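PDB 4JHM: mandelate racemase / muconate lactonizing enzyme, C-terminal domain protein, which is of unconfirmed function but belongs to the enolase superfamily, in which an N-terminal capping domain is joined to a TIM-barrel-like C-terminal domain. Local coordinates for residues Ile66-Arg71 with Ala371-Glu376; Thr132-Tyr137 with Gly346-Pro351; Met194-Gly199 with Trp220-Val225. One frame throughout, in Å; residues are numbered along the deposited sequence.

Contact 1. Residues Ile66-Arg71 with Ala371-Glu376; sequences IIESLR and ASYVFE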
ATOM      1  N   ILE A  66      -4.881  42.525  -8.250  1.00 70.03           N
ATOM      2  CA  ILE A  66      -3.581  42.147  -8.773  1.00 66.92           C
ATOM      3  C   ILE A  66      -2.646  43.355  -8.837  1.00 70.29           C
ATOM      4  O   ILE A  66      -1.608  43.373  -8.178  1.00 72.84           O
ATOM      5  CB  ILE A  66      -3.712  41.502 -10.167  1.00 66.46           C
ATOM      6  CG1 ILE A  66      -4.353  40.115 -10.050  1.00 64.62           C
ATOM      7  CG2 ILE A  66      -2.355  41.411 -10.854  1.00 67.50           C
ATOM      8  CD1 ILE A  66      -3.532  39.100  -9.280  1.00 62.69           C
ATOM      9  N   ILE A  67      -3.011  44.375  -9.610  1.00 73.06           N
ATOM     10  CA  ILE A  67      -2.133  45.537  -9.776  1.00 76.07           C
ATOM     11  C   ILE A  67      -1.655  46.100  -8.435  1.00 75.97           C
ATOM     12  O   ILE A  67      -0.547  46.636  -8.337  1.00 72.08           O
ATOM     13  CB  ILE A  67      -2.811  46.672 -10.570  1.00 74.59           C
ATOM     14  CG1 ILE A  67      -1.750  47.657 -11.082  1.00 78.75           C
ATOM     15  CG2 ILE A  67      -3.840  47.386  -9.707  1.00 67.82           C
ATOM     16  CD1 ILE A  67      -2.238  48.592 -12.167  1.00 78.51           C
ATOM     17  N   GLU A  68      -2.490  45.973  -7.407  1.00 73.81           N
ATOM     18  CA  GLU A  68      -2.181  46.527  -6.094  1.00 74.62           C
ATOM     19  C   GLU A  68      -1.278  45.583  -5.307  1.00 70.43           C
ATOM     20  O   GLU A  68      -0.554  46.007  -4.410  1.00 68.02           O
ATOM     21  CB  GLU A  68      -3.471  46.811  -5.323  1.00 78.22           C
ATOM     22  CG  GLU A  68      -3.366  47.974  -4.352  1.00 83.10           C
ATOM     23  CD  GLU A  68      -2.823  49.249  -4.993  1.00 84.33           C
ATOM     24  OE1 GLU A  68      -3.316  49.652  -6.067  1.00 82.84           O
ATOM     25  OE2 GLU A  68      -1.904  49.860  -4.411  1.00 86.72           O
ATOM     26  N   SER A  69      -1.338  44.301  -5.651  1.00 72.02           N
ATOM     27  CA  SER A  69      -0.417  43.310  -5.110  1.00 68.15           C
ATOM     28  C   SER A  69       0.956  43.532  -5.721  1.00 68.17           C
ATOM     29  O   SER A  69       1.968  43.499  -5.028  1.00 70.32           O
ATOM     30  CB  SER A  69      -0.902  41.898  -5.440  1.00 64.04           C
ATOM     31  OG  SER A  69       0.094  40.936  -5.140  1.00 64.87           O
ATOM     32  N   LEU A  70       0.973  43.765  -7.027  1.00 69.94           N
ATOM     33  CA  LEU A  70       2.199  44.053  -7.758  1.00 69.24           C
ATOM     34  C   LEU A  70       2.880  45.308  -7.233  1.00 71.14           C
ATOM     35  O   LEU A  70       4.109  45.393  -7.208  1.00 72.91           O
ATOM     36  CB  LEU A  70       1.896  44.214  -9.249  1.00 67.16           C
ATOM     37  CG  LEU A  70       1.880  42.910 -10.049  1.00 64.53           C
ATOM     38  CD1 LEU A  70       0.996  43.033 -11.279  1.00 63.81           C
ATOM     39  CD2 LEU A  70       3.298  42.516 -10.437  1.00 64.77           C
ATOM     40  N   ARG A  71       2.080  46.281  -6.814  1.00 73.63           N
ATOM     41  CA  ARG A  71       2.614  47.532  -6.283  1.00 80.55           C
ATOM     42  C   ARG A  71       3.571  47.299  -5.120  1.00 79.91           C
ATOM     43  O   ARG A  71       4.585  47.977  -5.000  1.00 81.40           O
ATOM     44  CB  ARG A  71       1.478  48.442  -5.815  1.00 84.62           C
ATOM     45  CG  ARG A  71       1.956  49.725  -5.149  1.00 90.59           C
ATOM     46  CD  ARG A  71       0.793  50.640  -4.804  1.00 92.90           C
ATOM     47  NE  ARG A  71       1.196  52.043  -4.759  1.00 94.88           N
ATOM     48  CZ  ARG A  71       1.513  52.700  -3.650  1.00 98.00           C
ATOM     49  NH1 ARG A  71       1.475  52.090  -2.472  1.00 95.43           N
ATOM     50  NH2 ARG A  71       1.868  53.979  -3.720  1.00101.83           N
ATOM     51  N   ALA A 371      -6.027  52.040 -14.009  1.00 81.67           N
ATOM     52  CA  ALA A 371      -5.052  52.139 -12.919  1.00 78.96           C
ATOM     53  C   ALA A 371      -3.637  51.890 -13.428  1.00 78.16           C
ATOM     54  O   ALA A 371      -3.413  50.993 -14.239  1.00 76.03           O
ATOM     55  CB  ALA A 371      -5.388  51.148 -11.816  1.00 73.74           C
ATOM     56  N   SER A 372      -2.685  52.685 -12.949  1.00 78.70           N
ATOM     57  CA  SER A 372      -1.290  52.501 -13.332  1.00 80.33           C
ATOM     58  C   SER A 372      -0.325  53.093 -12.308  1.00 85.34           C
ATOM     59  O   SER A 372      -0.650  54.054 -11.611  1.00 85.63           O
ATOM     60  CB  SER A 372      -1.027  53.133 -14.697  1.00 82.24           C
ATOM     61  OG  SER A 372      -1.126  54.543 -14.623  1.00 85.26           O
ATOM     62  N   TYR A 373       0.865  52.504 -12.225  1.00 88.18           N
ATOM     63  CA  TYR A 373       1.935  53.033 -11.390  1.00 89.45           C
ATOM     64  C   TYR A 373       3.215  53.136 -12.202  1.00 89.56           C
ATOM     65  O   TYR A 373       3.299  52.622 -13.317  1.00 88.30           O
ATOM     66  CB  TYR A 373       2.174  52.138 -10.173  1.00 88.28           C
ATOM     67  CG  TYR A 373       1.026  52.119  -9.190  1.00 92.55           C
ATOM     68  CD1 TYR A 373       0.652  53.269  -8.509  1.00 96.10           C
ATOM     69  CD2 TYR A 373       0.323  50.947  -8.932  1.00 93.57           C
ATOM     70  CE1 TYR A 373      -0.396  53.257  -7.608  1.00 96.81           C
ATOM     71  CE2 TYR A 373      -0.725  50.926  -8.030  1.00 92.24           C
ATOM     72  CZ  TYR A 373      -1.080  52.085  -7.371  1.00 91.73           C
ATOM     73  OH  TYR A 373      -2.123  52.072  -6.474  1.00 88.44           O
ATOM     74  N   VAL A 374       4.207  53.815 -11.634  1.00 90.23           N
ATOM     75  CA  VAL A 374       5.535  53.875 -12.221  1.00 91.77           C
ATOM     76  C   VAL A 374       6.577  53.955 -11.101  1.00 93.53           C
ATOM     77  O   VAL A 374       6.341  54.589 -10.072  1.00 93.65           O
ATOM     78  CB  VAL A 374       5.674  55.075 -13.185  1.00 95.38           C
ATOM     79  CG1 VAL A 374       5.844  56.378 -12.415  1.00 98.21           C
ATOM     80  CG2 VAL A 374       6.841  54.863 -14.138  1.00 98.28           C
ATOM     81  N   PHE A 375       7.713  53.290 -11.296  1.00 95.71           N
ATOM     82  CA  PHE A 375       8.801  53.302 -10.317  1.00 97.64           C
ATOM     83  C   PHE A 375      10.138  53.491 -11.027  1.00102.97           C
ATOM     84  O   PHE A 375      10.369  52.896 -12.082  1.00106.46           O
ATOM     85  CB  PHE A 375       8.831  51.989  -9.534  1.00 94.95           C
ATOM     86  CG  PHE A 375       7.527  51.635  -8.874  1.00 93.58           C
ATOM     87  CD1 PHE A 375       6.540  50.954  -9.574  1.00 91.21           C
ATOM     88  CD2 PHE A 375       7.294  51.965  -7.548  1.00 92.06           C
ATOM     89  CE1 PHE A 375       5.343  50.620  -8.968  1.00 88.12           C
ATOM     90  CE2 PHE A 375       6.098  51.633  -6.938  1.00 91.44           C
ATOM     91  CZ  PHE A 375       5.122  50.959  -7.648  1.00 89.50           C
ATOM     92  N   GLU A 376      11.020  54.308 -10.448  1.00104.77           N
ATOM     93  CA  GLU A 376      12.326  54.580 -11.059  1.00108.66           C
ATOM     94  C   GLU A 376      13.465  54.742 -10.052  1.00108.06           C
ATOM     95  O   GLU A 376      13.244  54.840  -8.847  1.00108.79           O
ATOM     96  CB  GLU A 376      12.252  55.830 -11.941  1.00111.44           C
ATOM     97  CG  GLU A 376      11.696  55.571 -13.331  1.00111.17           C
ATOM     98  CD  GLU A 376      11.988  56.701 -14.298  1.00114.72           C
ATOM     99  OE1 GLU A 376      11.948  57.876 -13.875  1.00118.51           O
ATOM    100  OE2 GLU A 376      12.253  56.410 -15.484  1.00114.37           O
TER
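Arg71 lays its side chain across the ring of Tyr373, the two crossing at about a right angle. CG is anti to the backbone N (chi1 176°) and the chain extended to NE. Arg71 CB lies 4.0 Å from Tyr373 CE2; CG follows beside the same atom, 4.2 Å from Phe375 CZ. CD passes over the ring face, 3.9 Å from the centroid of Tyr373, in a CH-pi contact. NE stands above the same ring, offset toward the rim and 3.5 Å from Tyr373 CZ. Last comes CZ, in an off-centre cation-pi contact, the guanidinium turned 54° to the ring. Arginine suits this place, offering methylenes and a cation to one aromatic face. At the ring's edge, Tyr373 OH donates to the syn lone pair of Glu68 OE1 (2.7 Å), the carboxylate nearly perpendicular to the ring. Ile67 adds an apolar touch, CD1 to Ala371 CB at 4.1 Å. Segment 66-71 of helix 65-73, in the N-terminal domain, runs almost parallel to 371-376 (13°); the helix packs on a four-stranded antiparallel sheet, one edge of which, within this chain, is the returning C-terminal strand. Leu70 rests on Ile107 of helix 100-119, and Arg71 also meets Phe61 of the second subunit (cation-pi).

Contact 2. Residues Thr132-Tyr137 with Gly346-Pro351; sequences TKIKSY and GYVHAP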
ATOM      1  N   THR A 132       7.388  24.863 -34.367  1.00 87.92           N
ATOM      2  CA  THR A 132       7.184  26.290 -34.538  1.00 86.10           C
ATOM      3  C   THR A 132       5.685  26.592 -34.625  1.00 82.18           C
ATOM      4  O   THR A 132       5.274  27.752 -34.711  1.00 76.40           O
ATOM      5  CB  THR A 132       7.943  26.804 -35.781  1.00 91.77           C
ATOM      6  OG1 THR A 132       8.227  28.201 -35.629  1.00 96.75           O
ATOM      7  CG2 THR A 132       7.147  26.563 -37.066  1.00 91.79           C
ATOM      8  N   LYS A 133       4.874  25.535 -34.583  1.00 84.22           N
ATOM      9  CA  LYS A 133       3.415  25.664 -34.611  1.00 86.97           C
ATOM     10  C   LYS A 133       2.761  24.498 -33.876  1.00 80.33           C
ATOM     11  O   LYS A 133       3.422  23.506 -33.576  1.00 80.86           O
ATOM     12  CB  LYS A 133       2.912  25.709 -36.057  1.00 92.46           C
ATOM     13  CG  LYS A 133       3.102  24.412 -36.829  1.00 91.69           C
ATOM     14  CD  LYS A 133       2.471  24.497 -38.209  1.00 93.91           C
ATOM     15  CE  LYS A 133       2.675  23.210 -38.996  1.00 95.72           C
ATOM     16  NZ  LYS A 133       2.216  23.346 -40.407  1.00 97.31           N
ATOM     17  N   ILE A 134       1.462  24.608 -33.601  1.00 75.81           N
ATOM     18  CA  ILE A 134       0.748  23.556 -32.870  1.00 73.77           C
ATOM     19  C   ILE A 134      -0.776  23.628 -33.043  1.00 74.68           C
ATOM     20  O   ILE A 134      -1.340  24.707 -33.209  1.00 76.84           O
ATOM     21  CB  ILE A 134       1.080  23.622 -31.372  1.00 71.94           C
ATOM     22  CG1 ILE A 134       0.217  22.637 -30.583  1.00 74.39           C
ATOM     23  CG2 ILE A 134       0.856  25.030 -30.845  1.00 75.61           C
ATOM     24  CD1 ILE A 134       0.427  22.709 -29.085  1.00 72.31           C
ATOM     25  N   LYS A 135      -1.432  22.469 -33.003  1.00 76.42           N
ATOM     26  CA  LYS A 135      -2.895  22.392 -33.085  1.00 77.26           C
ATOM     27  C   LYS A 135      -3.543  23.194 -31.966  1.00 77.76           C
ATOM     28  O   LYS A 135      -3.195  23.020 -30.801  1.00 78.04           O
ATOM     29  CB  LYS A 135      -3.369  20.940 -32.963  1.00 73.83           C
ATOM     30  CG  LYS A 135      -3.159  20.094 -34.203  1.00 76.63           C
ATOM     31  CD  LYS A 135      -4.411  20.051 -35.057  1.00 82.11           C
ATOM     32  CE  LYS A 135      -4.083  19.679 -36.494  1.00 88.80           C
ATOM     33  NZ  LYS A 135      -3.332  18.397 -36.580  1.00 93.88           N
ATOM     34  N   SER A 136      -4.493  24.053 -32.322  1.00 76.79           N
ATOM     35  CA  SER A 136      -5.271  24.784 -31.331  1.00 76.00           C
ATOM     36  C   SER A 136      -6.681  24.217 -31.221  1.00 72.80           C
ATOM     37  O   SER A 136      -7.134  23.483 -32.094  1.00 75.22           O
ATOM     38  CB  SER A 136      -5.352  26.263 -31.710  1.00 84.80           C
ATOM     39  OG  SER A 136      -5.995  26.436 -32.964  1.00 88.44           O
ATOM     40  N   TYR A 137      -7.369  24.556 -30.137  1.00 73.56           N
ATOM     41  CA  TYR A 137      -8.805  24.322 -30.050  1.00 73.53           C
ATOM     42  C   TYR A 137      -9.523  25.627 -29.720  1.00 72.56           C
ATOM     43  O   TYR A 137      -8.998  26.476 -29.000  1.00 67.70           O
ATOM     44  CB  TYR A 137      -9.141  23.241 -29.013  1.00 74.39           C
ATOM     45  CG  TYR A 137      -8.760  23.578 -27.588  1.00 71.28           C
ATOM     46  CD1 TYR A 137      -9.603  24.329 -26.777  1.00 71.16           C
ATOM     47  CD2 TYR A 137      -7.564  23.125 -27.045  1.00 69.45           C
ATOM     48  CE1 TYR A 137      -9.256  24.633 -25.472  1.00 69.59           C
ATOM     49  CE2 TYR A 137      -7.210  23.420 -25.741  1.00 66.10           C
ATOM     50  CZ  TYR A 137      -8.055  24.175 -24.960  1.00 66.16           C
ATOM     51  OH  TYR A 137      -7.699  24.477 -23.668  1.00 60.55           O
ATOM     52  N   GLY A 346      -5.725  24.692 -38.823  1.00 95.48           N
ATOM     53  CA  GLY A 346      -5.982  24.400 -37.416  1.00 87.19           C
ATOM     54  C   GLY A 346      -4.776  24.657 -36.529  1.00 89.12           C
ATOM     55  O   GLY A 346      -4.774  24.288 -35.343  1.00 85.66           O
ATOM     56  N   TYR A 347      -3.756  25.297 -37.098  1.00 85.74           N
ATOM     57  CA  TYR A 347      -2.499  25.535 -36.392  1.00 82.13           C
ATOM     58  C   TYR A 347      -2.340  26.984 -35.956  1.00 78.49           C
ATOM     59  O   TYR A 347      -2.612  27.907 -36.719  1.00 76.88           O
ATOM     60  CB  TYR A 347      -1.307  25.152 -37.277  1.00 83.68           C
ATOM     61  CG  TYR A 347      -1.225  23.680 -37.602  1.00 81.14           C
ATOM     62  CD1 TYR A 347      -0.584  22.791 -36.749  1.00 81.95           C
ATOM     63  CD2 TYR A 347      -1.788  23.179 -38.763  1.00 82.95           C
ATOM     64  CE1 TYR A 347      -0.510  21.442 -37.046  1.00 82.85           C
ATOM     65  CE2 TYR A 347      -1.717  21.836 -39.073  1.00 85.50           C
ATOM     66  CZ  TYR A 347      -1.081  20.971 -38.213  1.00 84.32           C
ATOM     67  OH  TYR A 347      -1.020  19.635 -38.532  1.00 84.43           O
ATOM     68  N   VAL A 348      -1.899  27.172 -34.715  1.00 77.37           N
ATOM     69  CA  VAL A 348      -1.468  28.478 -34.241  1.00 79.50           C
ATOM     70  C   VAL A 348       0.047  28.560 -34.395  1.00 83.61           C
ATOM     71  O   VAL A 348       0.757  27.590 -34.111  1.00 88.23           O
ATOM     72  CB  VAL A 348      -1.837  28.695 -32.767  1.00 76.32           C
ATOM     73  CG1 VAL A 348      -0.955  27.845 -31.869  1.00 80.13           C
ATOM     74  CG2 VAL A 348      -1.699  30.159 -32.395  1.00 78.24           C
ATOM     75  N   HIS A 349       0.544  29.710 -34.848  1.00 82.04           N
ATOM     76  CA  HIS A 349       1.972  29.874 -35.113  1.00 84.20           C
ATOM     77  C   HIS A 349       2.667  30.758 -34.087  1.00 80.37           C
ATOM     78  O   HIS A 349       2.083  31.707 -33.577  1.00 80.26           O
ATOM     79  CB  HIS A 349       2.185  30.470 -36.505  1.00 88.39           C
ATOM     80  CG  HIS A 349       1.870  29.523 -37.617  1.00 91.35           C
ATOM     81  ND1 HIS A 349       2.813  28.681 -38.166  1.00 92.59           N
ATOM     82  CD2 HIS A 349       0.715  29.278 -38.279  1.00 94.34           C
ATOM     83  CE1 HIS A 349       2.253  27.960 -39.120  1.00 96.56           C
ATOM     84  NE2 HIS A 349       0.980  28.304 -39.210  1.00 97.02           N
ATOM     85  N   ALA A 350       3.923  30.439 -33.798  1.00 80.73           N
ATOM     86  CA  ALA A 350       4.748  31.289 -32.955  1.00 79.91           C
ATOM     87  C   ALA A 350       4.852  32.658 -33.601  1.00 84.65           C
ATOM     88  O   ALA A 350       5.091  32.752 -34.802  1.00 84.53           O
ATOM     89  CB  ALA A 350       6.132  30.691 -32.793  1.00 81.00           C
ATOM     90  N   PRO A 351       4.664  33.725 -32.807  1.00 90.96           N
ATOM     91  CA  PRO A 351       4.769  35.100 -33.307  1.00 91.60           C
ATOM     92  C   PRO A 351       6.127  35.404 -33.934  1.00 93.94           C
ATOM     93  O   PRO A 351       7.054  34.600 -33.834  1.00 94.64           O
ATOM     94  CB  PRO A 351       4.552  35.954 -32.054  1.00 91.79           C
ATOM     95  CG  PRO A 351       3.784  35.078 -31.118  1.00 89.37           C
ATOM     96  CD  PRO A 351       4.247  33.677 -31.393  1.00 87.19           C
TER
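Tyr347 stands between two lysines of the facing strand, with Lys133 and Lys135 on different sides of its ring plane. Lys133 lies over one face: CE is 4.1 Å from the ring centroid of Tyr347, and NZ follows at 4.3 Å from that centroid, only 9° off the normal, a well-centred cation-pi contact. Its chi1 (67°) sets CG between the backbone N and the carbonyl carbon, and the extended chain beyond carries CE and NZ over the ring. His349 lies side by side with Lys133 and points the same way, Lys133 CD 3.6 Å from His349 CE1. Lys135 approaches Tyr347 at a slant; its chain bends at chi2 and chi4, and NZ makes a weak hydrogen bond to Tyr347 OH. On the other sheet face Ile134 and Val348 run alongside each other, Ile134 CG2 meeting Val348 CG1 at 3.5 Å, and both rest on Phe323 and on Leu311 of helix 304-316. Strand 347-349 thus pairs antiparallel with barrel strand 133-139, whose parallel neighbours are 163-167 and 323-326: Ile134 and Val348 exchange two backbone bonds, Ala350 N donates to Thr132 O, and Ser136 N reaches Gly346 O at 3.0 Å. Gly346 has a positive phi (103°), where a CB would crowd the preceding carbonyl oxygen. Branched aliphatics suit the buried face; Lys133 and His349 occupy the opposite one, while Tyr347 and Lys135 diverge. The ring between two lysines would lower the cost of gathering positive charge, and His349, whose NE2 bonds Asp343, probably has that carboxylate to balance any charge it carries.

Contact 3. Residues Met194-Gly199 with Trp220-Val225; sequences MLDTAG and WLEAPV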
HETATM    1  N   MSE A 194     -14.137  18.647 -26.294  1.00 67.76           N
HETATM    2  CA  MSE A 194     -13.776  18.624 -24.878  1.00 66.58           C
HETATM    3  C   MSE A 194     -14.837  19.356 -24.104  1.00 67.08           C
HETATM    4  O   MSE A 194     -15.604  20.135 -24.670  1.00 66.39           O
HETATM    5  CB  MSE A 194     -12.438  19.319 -24.621  1.00 69.42           C
HETATM    6  CG  MSE A 194     -11.274  18.624 -25.313  1.00 73.57           C
HETATM    7 SE   MSE A 194     -10.859  19.504 -27.032  1.00 78.18          SE
HETATM    8  CE  MSE A 194      -8.972  19.947 -26.690  1.00 73.02           C
ATOM      9  N   LEU A 195     -14.877  19.123 -22.794  1.00 66.89           N
ATOM     10  CA  LEU A 195     -15.888  19.719 -21.932  1.00 64.40           C
ATOM     11  C   LEU A 195     -15.256  20.229 -20.644  1.00 66.28           C
ATOM     12  O   LEU A 195     -14.509  19.500 -19.988  1.00 71.71           O
ATOM     13  CB  LEU A 195     -16.950  18.676 -21.604  1.00 67.06           C
ATOM     14  CG  LEU A 195     -18.181  19.161 -20.846  1.00 72.64           C
ATOM     15  CD1 LEU A 195     -18.942  20.183 -21.673  1.00 74.67           C
ATOM     16  CD2 LEU A 195     -19.072  17.978 -20.500  1.00 78.22           C
ATOM     17  N   ASP A 196     -15.546  21.479 -20.290  1.00 65.64           N
ATOM     18  CA  ASP A 196     -15.081  22.060 -19.024  1.00 67.47           C
ATOM     19  C   ASP A 196     -16.269  22.322 -18.088  1.00 67.69           C
ATOM     20  O   ASP A 196     -17.117  23.169 -18.377  1.00 73.02           O
ATOM     21  CB  ASP A 196     -14.307  23.360 -19.280  1.00 64.98           C
ATOM     22  CG  ASP A 196     -13.805  24.013 -17.996  1.00 63.38           C
ATOM     23  OD1 ASP A 196     -14.177  23.544 -16.903  1.00 62.75           O
ATOM     24  OD2 ASP A 196     -13.038  24.995 -18.074  1.00 65.28           O
ATOM     25  N   THR A 197     -16.332  21.590 -16.976  1.00 58.51           N
ATOM     26  CA  THR A 197     -17.434  21.739 -16.024  1.00 60.59           C
ATOM     27  C   THR A 197     -16.993  22.491 -14.759  1.00 62.44           C
ATOM     28  O   THR A 197     -17.645  22.410 -13.713  1.00 61.24           O
ATOM     29  CB  THR A 197     -18.037  20.372 -15.633  1.00 59.60           C
ATOM     30  OG1 THR A 197     -17.026  19.547 -15.043  1.00 56.90           O
ATOM     31  CG2 THR A 197     -18.616  19.664 -16.851  1.00 59.18           C
ATOM     32  N   ALA A 198     -15.874  23.204 -14.863  1.00 59.49           N
ATOM     33  CA  ALA A 198     -15.433  24.142 -13.831  1.00 60.91           C
ATOM     34  C   ALA A 198     -15.582  23.634 -12.398  1.00 64.00           C
ATOM     35  O   ALA A 198     -15.814  24.414 -11.480  1.00 72.57           O
ATOM     36  CB  ALA A 198     -16.178  25.456 -13.990  1.00 63.64           C
ATOM     37  N   GLY A 199     -15.463  22.328 -12.209  1.00 69.44           N
ATOM     38  CA  GLY A 199     -15.436  21.748 -10.872  1.00 66.80           C
ATOM     39  C   GLY A 199     -16.759  21.699 -10.132  1.00 62.41           C
ATOM     40  O   GLY A 199     -16.791  21.334  -8.962  1.00 59.70           O
ATOM     41  N   TRP A 220     -11.276  15.202 -23.804  1.00 66.13           N
ATOM     42  CA  TRP A 220     -11.019  15.233 -22.367  1.00 67.32           C
ATOM     43  C   TRP A 220     -12.100  15.949 -21.563  1.00 63.37           C
ATOM     44  O   TRP A 220     -12.774  16.844 -22.063  1.00 65.13           O
ATOM     45  CB  TRP A 220      -9.630  15.821 -22.060  1.00 67.06           C
ATOM     46  CG  TRP A 220      -9.514  17.316 -22.092  1.00 61.42           C
ATOM     47  CD1 TRP A 220     -10.274  18.219 -21.410  1.00 65.76           C
ATOM     48  CD2 TRP A 220      -8.539  18.073 -22.806  1.00 59.97           C
ATOM     49  NE1 TRP A 220      -9.851  19.498 -21.679  1.00 61.57           N
ATOM     50  CE2 TRP A 220      -8.780  19.432 -22.531  1.00 61.40           C
ATOM     51  CE3 TRP A 220      -7.493  17.735 -23.669  1.00 61.39           C
ATOM     52  CZ2 TRP A 220      -8.013  20.452 -23.085  1.00 61.32           C
ATOM     53  CZ3 TRP A 220      -6.729  18.746 -24.217  1.00 60.35           C
ATOM     54  CH2 TRP A 220      -6.992  20.090 -23.922  1.00 64.26           C
ATOM     55  N   LEU A 221     -12.257  15.520 -20.313  1.00 58.83           N
ATOM     56  CA  LEU A 221     -13.131  16.176 -19.356  1.00 58.95           C
ATOM     57  C   LEU A 221     -12.276  17.017 -18.425  1.00 58.09           C
ATOM     58  O   LEU A 221     -11.463  16.487 -17.670  1.00 60.56           O
ATOM     59  CB  LEU A 221     -13.918  15.144 -18.542  1.00 58.51           C
ATOM     60  CG  LEU A 221     -14.709  15.697 -17.348  1.00 58.91           C
ATOM     61  CD1 LEU A 221     -15.591  16.855 -17.789  1.00 62.45           C
ATOM     62  CD2 LEU A 221     -15.548  14.624 -16.672  1.00 57.20           C
ATOM     63  N   GLU A 222     -12.464  18.327 -18.476  1.00 57.58           N
ATOM     64  CA  GLU A 222     -11.650  19.242 -17.689  1.00 58.61           C
ATOM     65  C   GLU A 222     -12.400  19.713 -16.445  1.00 54.44           C
ATOM     66  O   GLU A 222     -13.538  20.168 -16.531  1.00 57.68           O
ATOM     67  CB  GLU A 222     -11.225  20.442 -18.552  1.00 62.07           C
ATOM     68  CG  GLU A 222     -10.721  21.641 -17.763  1.00 64.93           C
ATOM     69  CD  GLU A 222     -10.217  22.764 -18.650  1.00 72.89           C
ATOM     70  OE1 GLU A 222      -9.678  22.474 -19.744  1.00 68.29           O
ATOM     71  OE2 GLU A 222     -10.358  23.940 -18.243  1.00 78.65           O
ATOM     72  N   ALA A 223     -11.757  19.599 -15.289  1.00 53.31           N
ATOM     73  CA  ALA A 223     -12.315  20.126 -14.050  1.00 53.72           C
ATOM     74  C   ALA A 223     -13.679  19.509 -13.745  1.00 56.02           C
ATOM     75  O   ALA A 223     -14.679  20.220 -13.673  1.00 57.30           O
ATOM     76  CB  ALA A 223     -12.433  21.641 -14.138  1.00 49.34           C
ATOM     77  N   PRO A 224     -13.724  18.181 -13.574  1.00 54.51           N
ATOM     78  CA  PRO A 224     -14.985  17.506 -13.279  1.00 56.98           C
ATOM     79  C   PRO A 224     -15.560  17.955 -11.945  1.00 56.14           C
ATOM     80  O   PRO A 224     -16.742  18.284 -11.863  1.00 58.67           O
ATOM     81  CB  PRO A 224     -14.602  16.023 -13.239  1.00 61.29           C
ATOM     82  CG  PRO A 224     -13.120  15.993 -13.036  1.00 60.84           C
ATOM     83  CD  PRO A 224     -12.592  17.245 -13.667  1.00 57.24           C
ATOM     84  N   VAL A 225     -14.717  17.981 -10.917  1.00 57.39           N
ATOM     85  CA  VAL A 225     -15.115  18.426  -9.584  1.00 54.42           C
ATOM     86  C   VAL A 225     -14.030  19.323  -8.974  1.00 59.66           C
ATOM     87  O   VAL A 225     -13.078  19.726  -9.657  1.00 65.13           O
ATOM     88  CB  VAL A 225     -15.392  17.226  -8.660  1.00 52.40           C
ATOM     89  CG1 VAL A 225     -16.636  16.486  -9.115  1.00 57.67           C
ATOM     90  CG2 VAL A 225     -14.210  16.275  -8.634  1.00 53.64           C
TER
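Ala223 O is gripped by two donors that reach it from opposite faces of its carbonyl plane: Thr197 OG1 at 2.8 Å and Gly199 N at 2.7 Å. Threonine suits the first place, since a chi1 of 59° puts OG1 between the backbone N and the carbonyl carbon, within reach of Ala223. Glycine suits the second, with its positive phi. Just before them, Asp196 OD1 accepts from Ala198 N (2.7 Å), forming an Asx turn. Farther back the strands pair in parallel: Leu195 N donates to Trp220 O, Glu222 N to Leu195 O (2.8 Å), and Thr197 N to Glu222 O. Met194, modelled as selenomethionine, bends across one face of Trp220, its CE 3.6 Å from the centroid of the six-membered ring, a CH-pi contact, while SE makes a Met-aromatic contact. On this side of the sheet Asp196 OD2 and Glu222 OE2, two acceptors, are 2.9 Å apart; Lys165 salt-bridges Glu222 OE1, and His167 bonds Asp196 OD2 weakly. Leu195 and Leu221 turn the other way, onto Met213 of helix 203-215. This is a beta-alpha-beta unit of the TIM-like barrel, with carboxylates at the C-terminal ends of its strands, where relatives in the enolase superfamily commonly hold a divalent metal.

How the contacts relate
Contacts 2 and 3 belong to the same barrel sheet, their centres 23 Å apart, and they touch directly: Tyr137 CD2 lies 3.5 Å from Met194 CE, and the same ring packs on Trp220. Lys165 links them as well, since its NZ meets both Tyr137 OH and Glu222 OE1, tying contact 2 to the Glu222 carboxylate, in what is probably the active-site region. Contact 1 stands apart on the other side of the chain's centre, about 33 Å from contact 2 and 34 Å from contact 3 between centres. Along the chain the three are nested: contact 1 encloses contact 2, which encloses contact 3, so the C-terminal strand returns to the N-terminal region after the barrel.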